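SOXX (Paracoccus pantotrophus, PDB 2C1D) is a heme c-carrying subunit of the SoxXA cytochrome complex, which initiates chemotrophic sulfur oxidation, and probably serves in electron transfer. Local coordinates at residues A43-A49 and T58-D64; L63-D68 and L132-E137; E28-M33 and D127-L132. All coordinates share one frame; numbering follows the deposited sequence.

Helix 26-33 comes early in the chain and pairs with helix 122-133, so contact 3 (28-33 with 127-132) closes the longest loop, 93 residues, and joins the first and last helices of the cytochrome. Within that loop contact 1 (43-49 with 58-64) closes a short one of eight residues, tying the heme-attachment segment to the loop that follows it. Contact 2 (63-68 with 132-137) starts where contact 1 ends, sharing Leu63 and Asp64; it closes a loop of 63 residues, fastens helix 66-69 to the C-terminal tail and crosses contact 3, with Leu132 common to both. Leu63 and Met33 also touch, so the three contacts adjoin beside the heme.

Contact 1: residues A43-A49 and T58-D64. With HEC (heme c), chain O.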
loop_
_atom_site.group_PDB
_atom_site.type_symbol
_atom_site.label_atom_id
_atom_site.label_comp_id
_atom_site.label_asym_id
_atom_site.label_seq_id
_atom_site.Cartn_x
_atom_site.Cartn_y
_atom_site.Cartn_z
ATOM N N ALA B 43 -15.450 -4.652 -5.389
ATOM C CA ALA B 43 -14.388 -3.968 -4.650
ATOM C C ALA B 43 -14.456 -2.481 -4.930
ATOM O O ALA B 43 -14.152 -1.684 -4.058
ATOM C CB ALA B 43 -12.985 -4.493 -4.990
ATOM N N CYS B 44 -14.866 -2.114 -6.148
ATOM C CA CYS B 44 -14.946 -0.712 -6.558
ATOM C C CYS B 44 -16.363 -0.158 -6.746
ATOM O O CYS B 44 -16.565 1.041 -6.522
ATOM C CB CYS B 44 -14.158 -0.520 -7.846
ATOM S SG CYS B 44 -12.406 -0.852 -7.613
ATOM N N HIS B 45 -17.318 -1.013 -7.145
ATOM C CA HIS B 45 -18.711 -0.635 -7.451
ATOM C C HIS B 45 -19.733 -1.244 -6.511
ATOM O O HIS B 45 -19.695 -2.438 -6.219
ATOM C CB HIS B 45 -19.158 -1.134 -8.842
ATOM C CG HIS B 45 -18.366 -0.603 -9.996
ATOM N ND1 HIS B 45 -17.481 0.437 -9.889
ATOM C CD2 HIS B 45 -18.326 -0.983 -11.292
ATOM C CE1 HIS B 45 -16.930 0.668 -11.067
ATOM N NE2 HIS B 45 -17.409 -0.193 -11.929
ATOM N N GLN B 46 -20.707 -0.440 -6.108
ATOM C CA GLN B 46 -21.899 -0.959 -5.457
ATOM C C GLN B 46 -22.807 -1.562 -6.528
ATOM O O GLN B 46 -22.784 -1.138 -7.667
ATOM C CB GLN B 46 -22.669 0.164 -4.754
ATOM C CG GLN B 46 -22.124 0.576 -3.395
ATOM C CD GLN B 46 -22.672 1.940 -2.920
ATOM O OE1 GLN B 46 -23.544 2.529 -3.578
ATOM N NE2 GLN B 46 -22.156 2.439 -1.783
ATOM N N ILE B 47 -23.579 -2.566 -6.148
ATOM C CA ILE B 47 -24.613 -3.129 -6.997
ATOM C C ILE B 47 -25.866 -3.265 -6.149
ATOM O O ILE B 47 -26.027 -4.221 -5.381
ATOM C CB ILE B 47 -24.195 -4.498 -7.583
ATOM C CG1 ILE B 47 -22.798 -4.440 -8.206
ATOM C CG2 ILE B 47 -25.223 -4.943 -8.618
ATOM C CD1 ILE B 47 -22.322 -5.764 -8.758
ATOM N N GLY B 48 -26.737 -2.269 -6.240
ATOM C CA GLY B 48 -27.969 -2.259 -5.460
ATOM C C GLY B 48 -28.862 -3.466 -5.681
ATOM O O GLY B 48 -29.504 -3.948 -4.750
ATOM N N ALA B 49 -28.865 -3.984 -6.901
ATOM C CA ALA B 49 -29.623 -5.186 -7.229
ATOM C C ALA B 49 -29.132 -6.425 -6.489
ATOM O O ALA B 49 -29.818 -7.433 -6.460
ATOM C CB ALA B 49 -29.592 -5.434 -8.723
ATOM N N THR B 58 -16.658 2.211 -2.974
ATOM C CA THR B 58 -17.162 3.523 -3.376
ATOM C C THR B 58 -16.177 4.205 -4.289
ATOM O O THR B 58 -16.166 5.437 -4.385
ATOM C CB THR B 58 -17.423 4.431 -2.148
ATOM O OG1 THR B 58 -16.260 4.476 -1.302
ATOM C CG2 THR B 58 -18.519 3.855 -1.271
ATOM N N ILE B 59 -15.355 3.413 -4.971
ATOM C CA ILE B 59 -14.380 3.939 -5.923
ATOM C C ILE B 59 -15.101 4.541 -7.146
ATOM O O ILE B 59 -14.709 5.590 -7.675
ATOM C CB ILE B 59 -13.449 2.802 -6.376
ATOM C CG1 ILE B 59 -12.614 2.250 -5.199
ATOM C CG2 ILE B 59 -12.555 3.211 -7.571
ATOM C CD1 ILE B 59 -11.662 3.228 -4.541
ATOM N N ALA B 60 -16.130 3.850 -7.607
ATOM C CA ALA B 60 -16.860 4.298 -8.778
ATOM C C ALA B 60 -18.343 4.179 -8.538
ATOM O O ALA B 60 -18.766 3.449 -7.652
ATOM C CB ALA B 60 -16.445 3.476 -9.963
ATOM N N PRO B 61 -19.149 4.896 -9.323
ATOM C CA PRO B 61 -20.609 4.843 -9.172
ATOM C C PRO B 61 -21.205 3.422 -9.264
ATOM O O PRO B 61 -20.605 2.518 -9.882
ATOM C CB PRO B 61 -21.110 5.727 -10.332
ATOM C CG PRO B 61 -19.991 6.692 -10.578
ATOM C CD PRO B 61 -18.740 5.821 -10.397
ATOM N N PRO B 62 -22.356 3.212 -8.640
ATOM C CA PRO B 62 -23.018 1.912 -8.691
ATOM C C PRO B 62 -23.263 1.442 -10.117
ATOM O O PRO B 62 -23.332 2.260 -11.041
ATOM C CB PRO B 62 -24.349 2.163 -7.958
ATOM C CG PRO B 62 -24.063 3.294 -7.062
ATOM C CD PRO B 62 -23.118 4.174 -7.816
ATOM N N LEU B 63 -23.377 0.131 -10.271
ATOM C CA LEU B 63 -23.572 -0.487 -11.573
ATOM C C LEU B 63 -25.048 -0.527 -11.957
ATOM O O LEU B 63 -25.384 -0.833 -13.098
ATOM C CB LEU B 63 -22.987 -1.905 -11.575
ATOM C CG LEU B 63 -21.467 -1.930 -11.647
ATOM C CD1 LEU B 63 -20.959 -3.384 -11.689
ATOM C CD2 LEU B 63 -21.020 -1.130 -12.865
ATOM N N ASP B 64 -25.929 -0.218 -11.020
ATOM C CA ASP B 64 -27.349 -0.234 -11.335
ATOM C C ASP B 64 -27.581 0.764 -12.454
ATOM O O ASP B 64 -26.987 1.853 -12.475
ATOM C CB ASP B 64 -28.179 0.073 -10.110
ATOM C CG ASP B 64 -27.788 -0.788 -8.942
ATOM O OD1 ASP B 64 -26.798 -0.425 -8.264
ATOM O OD2 ASP B 64 -28.384 -1.856 -8.663
HETATM FE FE HEC O . -15.731 -0.739 -13.355
HETATM C CHA HEC O . -16.600 2.155 -14.939
HETATM C CHB HEC O . -18.273 -2.378 -14.874
HETATM C CHC HEC O . -14.652 -3.638 -11.978
HETATM C CHD HEC O . -13.386 0.972 -11.465
HETATM N NA HEC O . -17.160 -0.210 -14.692
HETATM C C1A HEC O . -17.373 1.048 -15.172
HETATM C C2A HEC O . -18.563 1.006 -15.993
HETATM C C3A HEC O . -19.041 -0.255 -15.979
HETATM C C4A HEC O . -18.142 -1.041 -15.154
HETATM C CMA HEC O . -20.279 -0.853 -16.672
HETATM C CAA HEC O . -19.106 2.233 -16.728
HETATM C CBA HEC O . -19.654 3.273 -15.761
HETATM C CGA HEC O . -21.044 2.850 -15.471
HETATM O O1A HEC O . -21.856 2.912 -16.420
HETATM O O2A HEC O . -21.350 2.447 -14.324
HETATM N NB HEC O . -16.353 -2.615 -13.389
HETATM C C1B HEC O . -17.389 -3.117 -14.148
HETATM C C2B HEC O . -17.377 -4.568 -14.065
HETATM C C3B HEC O . -16.383 -4.924 -13.248
HETATM C C4B HEC O . -15.719 -3.702 -12.830
HETATM C CMB HEC O . -18.411 -5.484 -14.736
HETATM C CAB HEC O . -15.992 -6.383 -12.869
HETATM C CBB HEC O . -15.778 -7.149 -13.995
HETATM N NC HEC O . -14.273 -1.261 -11.939
HETATM C C1C HEC O . -14.006 -2.522 -11.538
HETATM C C2C HEC O . -12.983 -2.450 -10.497
HETATM C C3C HEC O . -12.523 -1.190 -10.457
HETATM C C4C HEC O . -13.418 -0.400 -11.299
HETATM C CMC HEC O . -12.272 -3.675 -9.898
HETATM C CAC HEC O . -11.402 -0.565 -9.548
HETATM C CBC HEC O . -10.166 -1.085 -9.549
HETATM N ND HEC O . -15.066 1.257 -13.234
HETATM C C1D HEC O . -14.108 1.744 -12.355
HETATM C C2D HEC O . -13.994 3.173 -12.538
HETATM C C3D HEC O . -15.009 3.533 -13.630
HETATM C C4D HEC O . -15.625 2.284 -13.983
HETATM C CMD HEC O . -13.053 4.160 -11.792
HETATM C CAD HEC O . -15.352 4.927 -14.231
HETATM C CBD HEC O . -14.464 5.148 -15.455
HETATM C CGD HEC O . -13.659 6.427 -15.352
HETATM O O1D HEC O . -12.415 6.353 -15.069
HETATM O O2D HEC O . -14.296 7.504 -15.557
HETATM O O HOH W 1 -19.992 2.462 -5.505
#
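Ala60 N gives a hydrogen bond to Cys44 O (3.0 Å), and Leu63 N gives another of 3.0 Å to Gln46 O, which it meets nearly end-on (C=O...N 166°). A water bridges the gap between them, accepting from Gln46 N and donating to Ala60 O. Farther on, the carboxylate of Asp64 takes two consecutive amides: Gly48 N reaches the syn lone pair of OD1 at 2.7 Å, while Ala49 N meets OD2 nearly along its C-O bond, 2.8 Å away. CG of Asp64 lies beside its own backbone N (chi1 -51°), which turns both oxygens to the other loop; glycine suits position 48, since a CB there would crowd OD2. An asparagine in place of Asp64 would probably leave one of these two amides without its acceptor, because its NH2 cannot accept.

Cys44 and His45 end the heme-attachment motif of c-type cytochromes, CxxCH, begun by Cys41. Cys44 SG is covalently bound to CAC of heme c. The heme iron, FE, is bound by His45 NE2 at 2.3 Å, with Met91 as the other axial ligand.

Around the imidazole of His45, Pro61 O lies over one face and heme C1C over the other. The apolar packing there comes from Leu63, which crosses His45 at about a right angle, sends CD2 to heme CHB (3.6 Å), and meets Ile47 CD1 through CD1 at 4.0 Å. Cys44 CB packs on Ile59 CB (3.7 Å), and Pro62 lies alongside Gln46. On the outer side Thr58 OG1 hydrogen-bonds Met191 N of the SOXA chain.

Contact 2: residues L63-D68 and L132-E137; sequences LDGAGD and LVTLKE. With HEC (heme c), chain O.
Asp68 takes hold of the C-terminal residue: its OD2 accepts the backbone N-H of Glu137 at 2.6 Å through the syn lone pair (N-H...O 150°). With CG anti to the carbonyl carbon (chi1 -62°), the Asp68 carboxylate reaches the tail, where Lys136 CG runs past Asp68 OD1 at 3.5 Å. The Lys136 chain bends so that NZ comes 3.0 Å from Gly67 O and makes a weak hydrogen bond to Val133 O.

A weak bond of 2.8 Å runs from Gly67 N to Leu135 O. Glycine suits position 67 because the two backbones almost touch: its CA is 3.2 Å from Leu132 O, and a CB would clash with three carbonyl oxygens. Gly65 is at the N-cap of helix 66-69, in a type II turn from Leu63 to Ala66; its positive phi would push a CB against the carbonyl oxygen of Asp64, hence glycine.

Apolar packing completes the contact. Leu135 CD1 rests against Leu63 CB at 4.2 Å, and Leu63 CD1 meets Leu132 CD2 at the same separation. Leu132 CD1 reaches heme CMB (3.8 Å), adding an apolar wall to the pocket.

The chemistry thus divides the contact: Leu63 and Leu132 meet the heme, with Leu135 packed behind Leu63, whereas a backbone amide held by a carboxylate, with a lysine alongside, fixes the chain end near solvent.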
loop_
_atom_site.group_PDB
_atom_site.type_symbol
_atom_site.label_atom_id
_atom_site.label_comp_id
_atom_site.label_asym_id
_atom_site.label_seq_id
_atom_site.Cartn_x
_atom_site.Cartn_y
_atom_site.Cartn_z
ATOM N N LEU B 63 -23.377 0.131 -10.271
ATOM C CA LEU B 63 -23.572 -0.487 -11.573
ATOM C C LEU B 63 -25.048 -0.527 -11.957
ATOM O O LEU B 63 -25.384 -0.833 -13.098
ATOM C CB LEU B 63 -22.987 -1.905 -11.575
ATOM C CG LEU B 63 -21.467 -1.930 -11.647
ATOM C CD1 LEU B 63 -20.959 -3.384 -11.689
ATOM C CD2 LEU B 63 -21.020 -1.130 -12.865
ATOM N N ASP B 64 -25.929 -0.218 -11.020
ATOM C CA ASP B 64 -27.349 -0.234 -11.335
ATOM C C ASP B 64 -27.581 0.764 -12.454
ATOM O O ASP B 64 -26.987 1.853 -12.475
ATOM C CB ASP B 64 -28.179 0.073 -10.110
ATOM C CG ASP B 64 -27.788 -0.788 -8.942
ATOM O OD1 ASP B 64 -26.798 -0.425 -8.264
ATOM O OD2 ASP B 64 -28.384 -1.856 -8.663
ATOM N N GLY B 65 -28.372 0.341 -13.434
ATOM C CA GLY B 65 -28.693 1.184 -14.574
ATOM C C GLY B 65 -27.676 1.141 -15.703
ATOM O O GLY B 65 -27.872 1.807 -16.708
ATOM N N ALA B 66 -26.593 0.375 -15.589
ATOM C CA ALA B 66 -25.626 0.338 -16.700
ATOM C C ALA B 66 -26.252 -0.310 -17.951
ATOM O O ALA B 66 -25.822 -0.054 -19.063
ATOM C CB ALA B 66 -24.297 -0.380 -16.298
ATOM N N GLY B 67 -27.269 -1.140 -17.752
ATOM C CA GLY B 67 -28.024 -1.731 -18.847
ATOM C C GLY B 67 -28.763 -0.693 -19.693
ATOM O O GLY B 67 -29.058 -0.958 -20.856
ATOM N N ASP B 68 -29.039 0.473 -19.096
ATOM C CA ASP B 68 -29.658 1.630 -19.770
ATOM C C ASP B 68 -28.645 2.580 -20.404
ATOM O O ASP B 68 -28.965 3.278 -21.370
ATOM C CB ASP B 68 -30.443 2.505 -18.767
ATOM C CG ASP B 68 -31.607 1.790 -18.093
ATOM O OD1 ASP B 68 -32.465 1.190 -18.800
ATOM O OD2 ASP B 68 -31.766 1.829 -16.836
ATOM N N LEU B 132 -25.037 -7.400 -16.917
ATOM C CA LEU B 132 -25.030 -5.952 -16.976
ATOM C C LEU B 132 -26.179 -5.424 -17.844
ATOM O O LEU B 132 -26.737 -4.369 -17.568
ATOM C CB LEU B 132 -23.698 -5.436 -17.499
ATOM C CG LEU B 132 -22.488 -5.628 -16.570
ATOM C CD1 LEU B 132 -21.225 -5.409 -17.336
ATOM C CD2 LEU B 132 -22.530 -4.708 -15.366
ATOM N N VAL B 133 -26.527 -6.165 -18.893
ATOM C CA VAL B 133 -27.626 -5.768 -19.766
ATOM C C VAL B 133 -28.964 -5.744 -19.004
ATOM O O VAL B 133 -29.826 -4.950 -19.337
ATOM C CB VAL B 133 -27.673 -6.673 -21.055
ATOM C CG1 VAL B 133 -28.986 -6.534 -21.803
ATOM C CG2 VAL B 133 -26.514 -6.327 -21.976
ATOM N N THR B 134 -29.126 -6.584 -17.975
ATOM C CA THR B 134 -30.382 -6.636 -17.227
ATOM C C THR B 134 -30.559 -5.492 -16.244
ATOM O O THR B 134 -31.640 -5.339 -15.689
ATOM C CB THR B 134 -30.610 -7.979 -16.444
ATOM O OG1 THR B 134 -29.667 -8.129 -15.365
ATOM C CG2 THR B 134 -30.407 -9.188 -17.330
ATOM N N LEU B 135 -29.495 -4.741 -15.984
ATOM C CA LEU B 135 -29.520 -3.710 -14.949
ATOM C C LEU B 135 -30.146 -2.459 -15.531
ATOM O O LEU B 135 -29.453 -1.543 -15.972
ATOM C CB LEU B 135 -28.107 -3.432 -14.416
ATOM C CG LEU B 135 -27.464 -4.552 -13.602
ATOM C CD1 LEU B 135 -25.989 -4.244 -13.322
ATOM C CD2 LEU B 135 -28.230 -4.777 -12.296
ATOM N N LYS B 136 -31.474 -2.446 -15.522
ATOM C CA LYS B 136 -32.252 -1.384 -16.133
ATOM C C LYS B 136 -33.125 -0.680 -15.101
ATOM O O LYS B 136 -33.445 -1.244 -14.046
ATOM C CB LYS B 136 -33.151 -1.975 -17.228
ATOM C CG LYS B 136 -32.433 -2.273 -18.540
ATOM C CD LYS B 136 -33.075 -3.470 -19.276
ATOM C CE LYS B 136 -32.621 -3.603 -20.750
ATOM N NZ LYS B 136 -31.491 -2.708 -21.146
ATOM N N GLU B 137 -33.528 0.543 -15.441
ATOM C CA GLU B 137 -34.597 1.278 -14.748
ATOM C C GLU B 137 -34.157 1.804 -13.389
ATOM O O GLU B 137 -34.882 2.595 -12.775
ATOM C CB GLU B 137 -35.894 0.425 -14.614
ATOM C CG GLU B 137 -36.383 -0.181 -15.935
ATOM C CD GLU B 137 -37.684 -0.964 -15.835
ATOM O OE1 GLU B 137 -37.634 -2.216 -15.691
ATOM O OE2 GLU B 137 -38.761 -0.331 -15.936
HETATM FE FE HEC O . -15.731 -0.739 -13.355
HETATM C CHA HEC O . -16.600 2.155 -14.939
HETATM C CHB HEC O . -18.273 -2.378 -14.874
HETATM C CHC HEC O . -14.652 -3.638 -11.978
HETATM C CHD HEC O . -13.386 0.972 -11.465
HETATM N NA HEC O . -17.160 -0.210 -14.692
HETATM C C1A HEC O . -17.373 1.048 -15.172
HETATM C C2A HEC O . -18.563 1.006 -15.993
HETATM C C3A HEC O . -19.041 -0.255 -15.979
HETATM C C4A HEC O . -18.142 -1.041 -15.154
HETATM C CMA HEC O . -20.279 -0.853 -16.672
HETATM C CAA HEC O . -19.106 2.233 -16.728
HETATM C CBA HEC O . -19.654 3.273 -15.761
HETATM C CGA HEC O . -21.044 2.850 -15.471
HETATM O O1A HEC O . -21.856 2.912 -16.420
HETATM O O2A HEC O . -21.350 2.447 -14.324
HETATM N NB HEC O . -16.353 -2.615 -13.389
HETATM C C1B HEC O . -17.389 -3.117 -14.148
HETATM C C2B HEC O . -17.377 -4.568 -14.065
HETATM C C3B HEC O . -16.383 -4.924 -13.248
HETATM C C4B HEC O . -15.719 -3.702 -12.830
HETATM C CMB HEC O . -18.411 -5.484 -14.736
HETATM C CAB HEC O . -15.992 -6.383 -12.869
HETATM C CBB HEC O . -15.778 -7.149 -13.995
HETATM N NC HEC O . -14.273 -1.261 -11.939
HETATM C C1C HEC O . -14.006 -2.522 -11.538
HETATM C C2C HEC O . -12.983 -2.450 -10.497
HETATM C C3C HEC O . -12.523 -1.190 -10.457
HETATM C C4C HEC O . -13.418 -0.400 -11.299
HETATM C CMC HEC O . -12.272 -3.675 -9.898
HETATM C CAC HEC O . -11.402 -0.565 -9.548
HETATM C CBC HEC O . -10.166 -1.085 -9.549
HETATM N ND HEC O . -15.066 1.257 -13.234
HETATM C C1D HEC O . -14.108 1.744 -12.355
HETATM C C2D HEC O . -13.994 3.173 -12.538
HETATM C C3D HEC O . -15.009 3.533 -13.630
HETATM C C4D HEC O . -15.625 2.284 -13.983
HETATM C CMD HEC O . -13.053 4.160 -11.792
HETATM C CAD HEC O . -15.352 4.927 -14.231
HETATM C CBD HEC O . -14.464 5.148 -15.455
HETATM C CGD HEC O . -13.659 6.427 -15.352
HETATM O O1D HEC O . -12.415 6.353 -15.069
HETATM O O2D HEC O . -14.296 7.504 -15.557
#

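Contact 3: residues E28-M33 and D127-L132; sequences EGVRIM and DVVAFL
Gly29 and Val128 mark the place where helices 28-33 and 127-132 come together, their axes 7.5 Å apart and crossing at -106°. With CA atoms only 3.9 Å apart there, a side chain at position 29 would strike Asp127 O; glycine instead brings its CA 3.2 Å from that oxygen in a CA-H...O contact. This close, nearly perpendicular pairing of the first and last helices is the helix packing characteristic of the cytochrome c fold.

Phe131 projects across the crossing, CG anti to its backbone N (chi1 180°), and brings its ring against Val30 and Met33. Val30 CG2 sits over one face in a CH-pi contact, 3.5 Å from the ring centroid. Met33 SD approaches the same ring obliquely, 3.5 Å from CD2, a Met-aromatic contact, and its CE continues to Leu132 CD2 at 3.8 Å. The branched Val128 fills the angle between the helices: CG2 presses tightly on Ile32 CG2 (3.4 Å), and CG1 meets Met33 CG.

Glu28, at the border, turns its carboxylate away from Asp127 to Arg31, which donates from both NE and NH2 to OE2. Asp127 OD1 is hydrogen-bonded to Asn25 N.

The interface is therefore held by apolar and aromatic contacts, while Glu28 is salt-bridged within its own helix and buried Asp127 is held by the Asn25 amide; its inner residues Val128 and Leu132 reach the heme pocket.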
loop_
_atom_site.group_PDB
_atom_site.type_symbol
_atom_site.label_atom_id
_atom_site.label_comp_id
_atom_site.label_asym_id
_atom_site.label_seq_id
_atom_site.Cartn_x
_atom_site.Cartn_y
_atom_site.Cartn_z
ATOM N N GLU B 28 -24.322 -16.736 -13.782
ATOM C CA GLU B 28 -22.873 -16.932 -13.672
ATOM C C GLU B 28 -22.188 -15.574 -13.681
ATOM O O GLU B 28 -21.264 -15.366 -12.929
ATOM C CB GLU B 28 -22.327 -17.861 -14.787
ATOM C CG GLU B 28 -20.827 -18.201 -14.666
ATOM C CD GLU B 28 -20.466 -19.117 -13.484
ATOM O OE1 GLU B 28 -21.393 -19.620 -12.795
ATOM O OE2 GLU B 28 -19.239 -19.327 -13.238
ATOM N N GLY B 29 -22.646 -14.647 -14.511
ATOM C CA GLY B 29 -22.204 -13.261 -14.446
ATOM C C GLY B 29 -22.191 -12.698 -13.011
ATOM O O GLY B 29 -21.213 -12.105 -12.568
ATOM N N VAL B 30 -23.265 -12.913 -12.268
ATOM C CA VAL B 30 -23.333 -12.408 -10.908
ATOM C C VAL B 30 -22.210 -13.040 -10.059
ATOM O O VAL B 30 -21.529 -12.358 -9.280
ATOM C CB VAL B 30 -24.697 -12.703 -10.269
ATOM C CG1 VAL B 30 -24.685 -12.427 -8.781
ATOM C CG2 VAL B 30 -25.771 -11.838 -10.926
ATOM N N ARG B 31 -22.056 -14.348 -10.187
ATOM C CA ARG B 31 -21.026 -15.055 -9.414
ATOM C C ARG B 31 -19.648 -14.473 -9.722
ATOM O O ARG B 31 -18.872 -14.187 -8.815
ATOM C CB ARG B 31 -21.046 -16.558 -9.702
ATOM C CG ARG B 31 -20.197 -17.381 -8.716
ATOM C CD ARG B 31 -20.161 -18.844 -9.062
ATOM N NE ARG B 31 -19.305 -18.997 -10.211
ATOM C CZ ARG B 31 -17.986 -19.149 -10.136
ATOM N NH1 ARG B 31 -17.354 -19.272 -8.951
ATOM N NH2 ARG B 31 -17.299 -19.212 -11.249
ATOM N N ILE B 32 -19.364 -14.284 -11.008
ATOM C CA ILE B 32 -18.089 -13.749 -11.454
ATOM C C ILE B 32 -17.866 -12.356 -10.862
ATOM O O ILE B 32 -16.781 -12.032 -10.411
ATOM C CB ILE B 32 -18.047 -13.734 -13.007
ATOM C CG1 ILE B 32 -18.011 -15.175 -13.550
ATOM C CG2 ILE B 32 -16.857 -12.936 -13.536
ATOM C CD1 ILE B 32 -18.538 -15.324 -14.953
ATOM N N MET B 33 -18.911 -11.537 -10.852
ATOM C CA MET B 33 -18.792 -10.142 -10.442
ATOM C C MET B 33 -18.577 -9.981 -8.925
ATOM O O MET B 33 -18.099 -8.932 -8.467
ATOM C CB MET B 33 -20.032 -9.359 -10.896
ATOM C CG MET B 33 -20.158 -9.217 -12.429
ATOM S SD MET B 33 -21.814 -8.666 -12.882
ATOM C CE MET B 33 -21.693 -6.980 -12.442
ATOM N N ASP B 127 -20.675 -13.637 -19.806
ATOM C CA ASP B 127 -21.547 -13.882 -18.678
ATOM C C ASP B 127 -21.775 -12.603 -17.845
ATOM O O ASP B 127 -22.910 -12.336 -17.391
ATOM C CB ASP B 127 -20.968 -14.996 -17.783
ATOM C CG ASP B 127 -21.023 -16.394 -18.427
ATOM O OD1 ASP B 127 -21.670 -16.603 -19.476
ATOM O OD2 ASP B 127 -20.446 -17.385 -17.919
ATOM N N VAL B 128 -20.717 -11.815 -17.664
ATOM C CA VAL B 128 -20.797 -10.569 -16.914
ATOM C C VAL B 128 -21.645 -9.577 -17.733
ATOM O O VAL B 128 -22.564 -8.984 -17.214
ATOM C CB VAL B 128 -19.412 -10.005 -16.621
ATOM C CG1 VAL B 128 -19.498 -8.537 -16.140
ATOM C CG2 VAL B 128 -18.704 -10.889 -15.566
ATOM N N VAL B 129 -21.348 -9.457 -19.022
ATOM C CA VAL B 129 -22.101 -8.585 -19.928
ATOM C C VAL B 129 -23.603 -8.885 -19.905
ATOM O O VAL B 129 -24.411 -7.959 -19.849
ATOM C CB VAL B 129 -21.566 -8.667 -21.367
ATOM C CG1 VAL B 129 -22.508 -7.989 -22.357
ATOM C CG2 VAL B 129 -20.207 -8.038 -21.467
ATOM N N ALA B 130 -23.966 -10.165 -19.932
ATOM C CA ALA B 130 -25.362 -10.570 -19.973
ATOM C C ALA B 130 -26.083 -10.121 -18.708
ATOM O O ALA B 130 -27.270 -9.770 -18.744
ATOM C CB ALA B 130 -25.484 -12.063 -20.135
ATOM N N PHE B 131 -25.370 -10.113 -17.586
ATOM C CA PHE B 131 -25.964 -9.597 -16.370
ATOM C C PHE B 131 -26.075 -8.074 -16.430
ATOM O O PHE B 131 -27.098 -7.534 -16.051
ATOM C CB PHE B 131 -25.220 -10.025 -15.113
ATOM C CG PHE B 131 -25.832 -9.480 -13.877
ATOM C CD1 PHE B 131 -27.030 -9.999 -13.408
ATOM C CD2 PHE B 131 -25.257 -8.395 -13.218
ATOM C CE1 PHE B 131 -27.633 -9.470 -12.286
ATOM C CE2 PHE B 131 -25.844 -7.870 -12.086
ATOM C CZ PHE B 131 -27.028 -8.407 -11.612
ATOM N N LEU B 132 -25.037 -7.400 -16.917
ATOM C CA LEU B 132 -25.030 -5.952 -16.976
ATOM C C LEU B 132 -26.179 -5.424 -17.844
ATOM O O LEU B 132 -26.737 -4.369 -17.568
ATOM C CB LEU B 132 -23.698 -5.436 -17.499
ATOM C CG LEU B 132 -22.488 -5.628 -16.570
ATOM C CD1 LEU B 132 -21.225 -5.409 -17.336
ATOM C CD2 LEU B 132 -22.530 -4.708 -15.366
#